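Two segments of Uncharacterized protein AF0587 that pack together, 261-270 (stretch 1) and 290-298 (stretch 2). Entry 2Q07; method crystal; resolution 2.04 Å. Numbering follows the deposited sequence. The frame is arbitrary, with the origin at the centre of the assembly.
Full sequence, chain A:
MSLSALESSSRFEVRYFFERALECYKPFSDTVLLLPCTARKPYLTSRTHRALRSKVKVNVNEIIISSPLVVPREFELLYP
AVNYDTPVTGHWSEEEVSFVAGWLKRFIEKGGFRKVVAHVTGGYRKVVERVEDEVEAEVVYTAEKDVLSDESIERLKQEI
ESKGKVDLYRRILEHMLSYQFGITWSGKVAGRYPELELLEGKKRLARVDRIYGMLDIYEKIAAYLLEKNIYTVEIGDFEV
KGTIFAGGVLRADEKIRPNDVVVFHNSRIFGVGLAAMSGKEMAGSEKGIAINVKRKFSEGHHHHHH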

ATOM      1  N   VAL A 261       6.626   5.286 -11.297  1.00 24.95           N
ATOM      2  CA  VAL A 261       6.127   4.839 -12.587  1.00 20.89           C
ATOM      3  C   VAL A 261       5.679   6.135 -13.256  1.00 21.21           C
ATOM      4  O   VAL A 261       4.909   6.914 -12.676  1.00 19.09           O
ATOM      5  N   VAL A 262       6.178   6.377 -14.461  1.00 19.11           N
ATOM      6  CA  VAL A 262       5.829   7.586 -15.184  1.00 17.62           C
ATOM      7  C   VAL A 262       5.267   7.245 -16.554  1.00 20.09           C
ATOM      8  O   VAL A 262       5.449   6.141 -17.058  1.00 18.89           O
ATOM      9  N   VAL A 263       4.568   8.204 -17.146  1.00 22.69           N
ATOM     10  CA  VAL A 263       3.989   8.028 -18.459  1.00 23.14           C
ATOM     11  C   VAL A 263       4.663   9.030 -19.384  1.00 23.14           C
ATOM     12  O   VAL A 263       4.457  10.238 -19.249  1.00 25.59           O
ATOM     13  N   PHE A 264       5.484   8.526 -20.304  1.00 20.27           N
ATOM     14  CA  PHE A 264       6.187   9.375 -21.262  1.00 18.91           C
ATOM     15  C   PHE A 264       5.355   9.500 -22.536  1.00 17.71           C
ATOM     16  O   PHE A 264       4.460   8.687 -22.776  1.00 14.30           O
ATOM     17  N   HIS A 265       5.635  10.519 -23.348  1.00 15.88           N
ATOM     18  CA  HIS A 265       4.875  10.725 -24.577  1.00 18.97           C
ATOM     19  C   HIS A 265       5.482  11.752 -25.552  1.00 19.86           C
ATOM     20  O   HIS A 265       6.260  12.615 -25.159  1.00 19.25           O
ATOM     21  N   ASN A 266       5.121  11.619 -26.825  1.00 21.02           N
ATOM     22  CA  ASN A 266       5.511  12.560 -27.875  1.00 22.49           C
ATOM     23  C   ASN A 266       4.346  12.627 -28.865  1.00 26.01           C
ATOM     24  O   ASN A 266       3.239  12.204 -28.539  1.00 24.21           O
ATOM     25  N   SER A 267       4.579  13.141 -30.066  1.00 29.26           N
ATOM     26  CA  SER A 267       3.503  13.275 -31.043  1.00 32.00           C
ATOM     27  C   SER A 267       2.980  11.980 -31.664  1.00 32.87           C
ATOM     28  O   SER A 267       1.939  11.991 -32.324  1.00 33.22           O
ATOM     29  N   ARG A 268       3.678  10.866 -31.461  1.00 33.42           N
ATOM     30  CA  ARG A 268       3.232   9.610 -32.058  1.00 33.56           C
ATOM     31  C   ARG A 268       2.933   8.489 -31.064  1.00 32.03           C
ATOM     32  O   ARG A 268       2.210   7.550 -31.392  1.00 30.79           O
ATOM     33  N   ILE A 269       3.483   8.577 -29.859  1.00 30.09           N
ATOM     34  CA  ILE A 269       3.248   7.536 -28.870  1.00 28.51           C
ATOM     35  C   ILE A 269       3.302   8.022 -27.434  1.00 26.92           C
ATOM     36  O   ILE A 269       3.703   9.153 -27.139  1.00 25.33           O
ATOM     37  N   PHE A 270       2.877   7.139 -26.542  1.00 24.92           N
ATOM     38  CA  PHE A 270       2.958   7.386 -25.119  1.00 23.28           C
ATOM     39  C   PHE A 270       3.221   6.012 -24.525  1.00 21.12           C
ATOM     40  O   PHE A 270       2.887   4.997 -25.137  1.00 19.16           O
ATOM     41  N   ALA A 290      17.309   8.364 -17.924  1.00 31.08           N
ATOM     42  CA  ALA A 290      16.149   9.019 -17.338  1.00 28.63           C
ATOM     43  C   ALA A 290      15.007   8.059 -17.020  1.00 28.74           C
ATOM     44  O   ALA A 290      14.415   8.130 -15.937  1.00 26.95           O
ATOM     45  N   ILE A 291      14.702   7.160 -17.955  1.00 26.19           N
ATOM     46  CA  ILE A 291      13.605   6.219 -17.765  1.00 26.04           C
ATOM     47  C   ILE A 291      13.857   4.829 -18.345  1.00 26.88           C
ATOM     48  O   ILE A 291      14.358   4.690 -19.454  1.00 26.88           O
ATOM     49  N   ASN A 292      13.497   3.805 -17.584  1.00 27.76           N
ATOM     50  CA  ASN A 292      13.614   2.434 -18.055  1.00 26.91           C
ATOM     51  C   ASN A 292      12.218   2.126 -18.607  1.00 25.28           C
ATOM     52  O   ASN A 292      11.245   2.046 -17.859  1.00 23.92           O
ATOM     53  N   VAL A 293      12.125   1.991 -19.924  1.00 23.63           N
ATOM     54  CA  VAL A 293      10.848   1.742 -20.595  1.00 22.97           C
ATOM     55  C   VAL A 293      10.269   0.347 -20.383  1.00 21.25           C
ATOM     56  O   VAL A 293      10.957  -0.657 -20.558  1.00 17.52           O
ATOM     57  N   LYS A 294       8.998   0.295 -19.997  1.00 23.40           N
ATOM     58  CA  LYS A 294       8.323  -0.980 -19.800  1.00 24.43           C
ATOM     59  C   LYS A 294       7.490  -1.306 -21.038  1.00 25.49           C
ATOM     60  O   LYS A 294       7.451  -2.447 -21.489  1.00 25.81           O
ATOM     61  N   ARG A 295       6.834  -0.297 -21.598  1.00 24.48           N
ATOM     62  CA  ARG A 295       6.005  -0.527 -22.772  1.00 26.24           C
ATOM     63  C   ARG A 295       5.548   0.788 -23.396  1.00 25.27           C
ATOM     64  O   ARG A 295       5.686   1.859 -22.799  1.00 26.69           O
ATOM     65  N   LYS A 296       5.009   0.700 -24.604  1.00 23.23           N
ATOM     66  CA  LYS A 296       4.523   1.877 -25.300  1.00 23.91           C
ATOM     67  C   LYS A 296       3.308   1.554 -26.155  1.00 22.79           C
ATOM     68  O   LYS A 296       3.081   0.402 -26.535  1.00 20.64           O
ATOM     69  N   PHE A 297       2.522   2.582 -26.447  1.00 22.24           N
ATOM     70  CA  PHE A 297       1.322   2.412 -27.246  1.00 21.35           C
ATOM     71  C   PHE A 297       1.331   3.351 -28.463  1.00 24.77           C
ATOM     72  O   PHE A 297       1.729   4.511 -28.364  1.00 22.22           O
ATOM     73  N   SER A 298       0.886   2.838 -29.607  1.00 28.50           N
ATOM     74  CA  SER A 298       0.848   3.620 -30.842  1.00 31.49           C
ATOM     75  C   SER A 298      -0.432   4.431 -30.960  1.00 32.52           C
ATOM     76  O   SER A 298      -0.357   5.680 -30.991  1.00 34.78           O
TER

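The two strands cross almost at right angles, 86° between their directions, so side chains rather than backbone fill most of the space between them; pairing is confined to the end of stretch 2. Ala290 lies out of reach, and contact begins at Ile291, which points toward stretch 1. Its m, t rotamer extends Ile291 CD1 to 3.7 Å from CG2 of Val262 (rotamer m) and 4.3 Å from CB of Phe264. A branched apolar chain suits this buried site, and the side chains of Ile291 and Val262 together bridge the 8.3 Å between Ile291 CA and Val262 CA. Asn292, exposed and out of reach, takes no part.

Val293, in rotamer t, leaves sideways, yet Val293 CG1 comes within 3.8 Å of CZ of Phe264. Phe264 leaves its backbone toward stretch 2 with chi1 p, Phe264 CZ also lying 3.5 Å from Arg295 O and 4.1 Å from Lys296 CB. Lys294 makes no contact; the CA-to-CB bond of Arg295 points away, and its carbonyl oxygen meets the ring.

Lys296 (p, t, t, t) starts toward stretch 1 but its end leads away. This suits an exposed lysine: its methylenes serve as apolar surface, Lys296 CD lying 3.8 Å from CD1 of Ile269 (p, t), while the charged NZ is hydrogen-bonded elsewhere in the structure.

Phe297 forms an antiparallel bridge with Phe270. Phe297 N donates to Phe270 O at 2.8 Å, while Phe270 N makes a weak bond to Phe297 O at 3.4 Å. The pairing places both side chains on the same face of the sheet, where Phe297 (m) and Phe270 (p) meet obliquely, planes at 50°; Phe297 CD1 is 3.3 Å from Phe270 CE1, and Phe297 CB lies over the face of the Phe270 ring. Finally, Ser298 turns its small side chain away, and Ser298 CA sits 4.2 Å from Ile269 CG2.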

ATOM      1  CB  VAL A 261       4.911   3.884 -12.455  1.00 20.28           C
ATOM      2  CG1 VAL A 261       4.290   3.632 -13.826  1.00 18.66           C
ATOM      3  CG2 VAL A 261       5.345   2.566 -11.851  1.00 15.30           C
ATOM      4  CB  VAL A 262       7.063   8.513 -15.360  1.00 18.48           C
ATOM      5  CG1 VAL A 262       7.645   8.874 -13.995  1.00 17.01           C
ATOM      6  CG2 VAL A 262       8.111   7.842 -16.232  1.00 18.45           C
ATOM      7  CB  VAL A 263       2.472   8.295 -18.438  1.00 23.09           C
ATOM      8  CG1 VAL A 263       1.916   8.267 -19.850  1.00 24.14           C
ATOM      9  CG2 VAL A 263       1.777   7.263 -17.557  1.00 23.34           C
ATOM     10  CB  PHE A 264       7.570   8.786 -21.576  1.00 19.15           C
ATOM     11  CG  PHE A 264       7.532   7.407 -22.186  1.00 17.44           C
ATOM     12  CD1 PHE A 264       7.324   7.235 -23.558  1.00 17.93           C
ATOM     13  CD2 PHE A 264       7.715   6.282 -21.391  1.00 15.22           C
ATOM     14  CE1 PHE A 264       7.301   5.959 -24.127  1.00 16.81           C
ATOM     15  CE2 PHE A 264       7.692   5.005 -21.939  1.00 13.24           C
ATOM     16  CZ  PHE A 264       7.484   4.839 -23.316  1.00 15.20           C
ATOM     17  CB  HIS A 265       3.459  11.201 -24.224  1.00 20.98           C
ATOM     18  CG  HIS A 265       3.425  12.572 -23.615  1.00 24.89           C
ATOM     19  ND1 HIS A 265       3.733  12.807 -22.292  1.00 25.66           N
ATOM     20  CD2 HIS A 265       3.183  13.787 -24.166  1.00 25.24           C
ATOM     21  CE1 HIS A 265       3.685  14.107 -22.055  1.00 27.22           C
ATOM     22  NE2 HIS A 265       3.354  14.723 -23.175  1.00 27.94           N
ATOM     23  CB  ASN A 266       6.822  12.175 -28.580  1.00 22.55           C
ATOM     24  CG  ASN A 266       6.827  10.771 -29.127  1.00 21.44           C
ATOM     25  OD1 ASN A 266       5.830  10.273 -29.643  1.00 24.57           O
ATOM     26  ND2 ASN A 266       7.979  10.131 -29.047  1.00 22.74           N
ATOM     27  CB  SER A 267       3.937  14.218 -32.169  1.00 32.29           C
ATOM     28  OG  SER A 267       4.928  13.604 -32.974  1.00 36.87           O
ATOM     29  CB  ARG A 268       4.263   9.101 -33.070  1.00 37.90           C
ATOM     30  CG  ARG A 268       5.546   8.595 -32.430  1.00 43.13           C
ATOM     31  CD  ARG A 268       6.315   7.653 -33.350  1.00 48.95           C
ATOM     32  NE  ARG A 268       6.812   8.309 -34.558  1.00 52.45           N
ATOM     33  CZ  ARG A 268       7.541   7.696 -35.487  1.00 54.93           C
ATOM     34  NH1 ARG A 268       7.854   6.413 -35.345  1.00 55.99           N
ATOM     35  NH2 ARG A 268       7.959   8.360 -36.558  1.00 56.22           N
ATOM     36  CB  ILE A 269       4.308   6.396 -28.963  1.00 30.73           C
ATOM     37  CG1 ILE A 269       5.688   6.947 -28.602  1.00 30.28           C
ATOM     38  CG2 ILE A 269       4.354   5.801 -30.363  1.00 29.16           C
ATOM     39  CD1 ILE A 269       6.736   5.880 -28.398  1.00 32.83           C
ATOM     40  CB  PHE A 270       1.686   8.052 -24.569  1.00 24.46           C
ATOM     41  CG  PHE A 270       0.473   7.176 -24.536  1.00 23.28           C
ATOM     42  CD1 PHE A 270       0.040   6.616 -23.334  1.00 23.05           C
ATOM     43  CD2 PHE A 270      -0.289   6.977 -25.683  1.00 23.38           C
ATOM     44  CE1 PHE A 270      -1.133   5.880 -23.273  1.00 23.51           C
ATOM     45  CE2 PHE A 270      -1.467   6.244 -25.639  1.00 21.04           C
ATOM     46  CZ  PHE A 270      -1.894   5.693 -24.432  1.00 23.31           C
ATOM     47  CB  ALA A 290      15.654  10.117 -18.266  1.00 30.10           C
ATOM     48  CB  ILE A 291      12.314   6.725 -18.440  1.00 25.04           C
ATOM     49  CG1 ILE A 291      11.975   8.137 -17.968  1.00 23.85           C
ATOM     50  CG2 ILE A 291      11.173   5.758 -18.155  1.00 26.00           C
ATOM     51  CD1 ILE A 291      10.764   8.735 -18.665  1.00 25.88           C
ATOM     52  CB  ASN A 292      13.974   1.502 -16.896  1.00 30.11           C
ATOM     53  CG  ASN A 292      15.379   1.762 -16.351  1.00 31.77           C
ATOM     54  OD1 ASN A 292      16.375   1.488 -17.020  1.00 33.19           O
ATOM     55  ND2 ASN A 292      15.459   2.299 -15.139  1.00 33.57           N
ATOM     56  CB  VAL A 293      10.982   1.992 -22.121  1.00 20.31           C
ATOM     57  CG1 VAL A 293       9.642   1.785 -22.815  1.00 23.44           C
ATOM     58  CG2 VAL A 293      11.502   3.383 -22.361  1.00 22.72           C
ATOM     59  CB  LYS A 294       7.415  -0.949 -18.563  1.00 25.64           C
ATOM     60  CG  LYS A 294       8.156  -1.082 -17.233  1.00 30.25           C
ATOM     61  CD  LYS A 294       7.229  -1.564 -16.110  1.00 35.89           C
ATOM     62  CE  LYS A 294       8.034  -2.053 -14.898  1.00 38.75           C
ATOM     63  NZ  LYS A 294       7.204  -2.741 -13.857  1.00 41.30           N
ATOM     64  CB  ARG A 295       4.786  -1.379 -22.384  1.00 25.68           C
ATOM     65  CG  ARG A 295       3.755  -0.646 -21.521  1.00 30.19           C
ATOM     66  CD  ARG A 295       2.710  -1.580 -20.896  1.00 32.32           C
ATOM     67  NE  ARG A 295       3.170  -2.168 -19.639  1.00 33.72           N
ATOM     68  CZ  ARG A 295       3.953  -3.236 -19.545  1.00 37.06           C
ATOM     69  NH1 ARG A 295       4.370  -3.861 -20.647  1.00 38.57           N
ATOM     70  NH2 ARG A 295       4.338  -3.671 -18.350  1.00 32.33           N
ATOM     71  CB  LYS A 296       5.638   2.483 -26.158  1.00 24.42           C
ATOM     72  CG  LYS A 296       6.338   1.489 -27.061  1.00 27.27           C
ATOM     73  CD  LYS A 296       7.401   2.188 -27.893  1.00 30.20           C
ATOM     74  CE  LYS A 296       8.041   1.244 -28.910  1.00 29.78           C
ATOM     75  NZ  LYS A 296       8.893   2.013 -29.866  1.00 33.30           N
ATOM     76  CB  PHE A 297       0.088   2.672 -26.375  1.00 19.64           C
ATOM     77  CG  PHE A 297       0.229   2.172 -24.957  1.00 18.61           C
ATOM     78  CD1 PHE A 297       0.542   3.060 -23.920  1.00 18.49           C
ATOM     79  CD2 PHE A 297       0.100   0.819 -24.661  1.00 19.24           C
ATOM     80  CE1 PHE A 297       0.728   2.606 -22.613  1.00 17.76           C
ATOM     81  CE2 PHE A 297       0.284   0.350 -23.345  1.00 19.96           C
ATOM     82  CZ  PHE A 297       0.598   1.249 -22.323  1.00 18.00           C
ATOM     83  CB  SER A 298       0.957   2.693 -32.046  1.00 30.79           C
ATOM     84  OG  SER A 298       2.075   1.840 -31.915  1.00 35.09           O
TER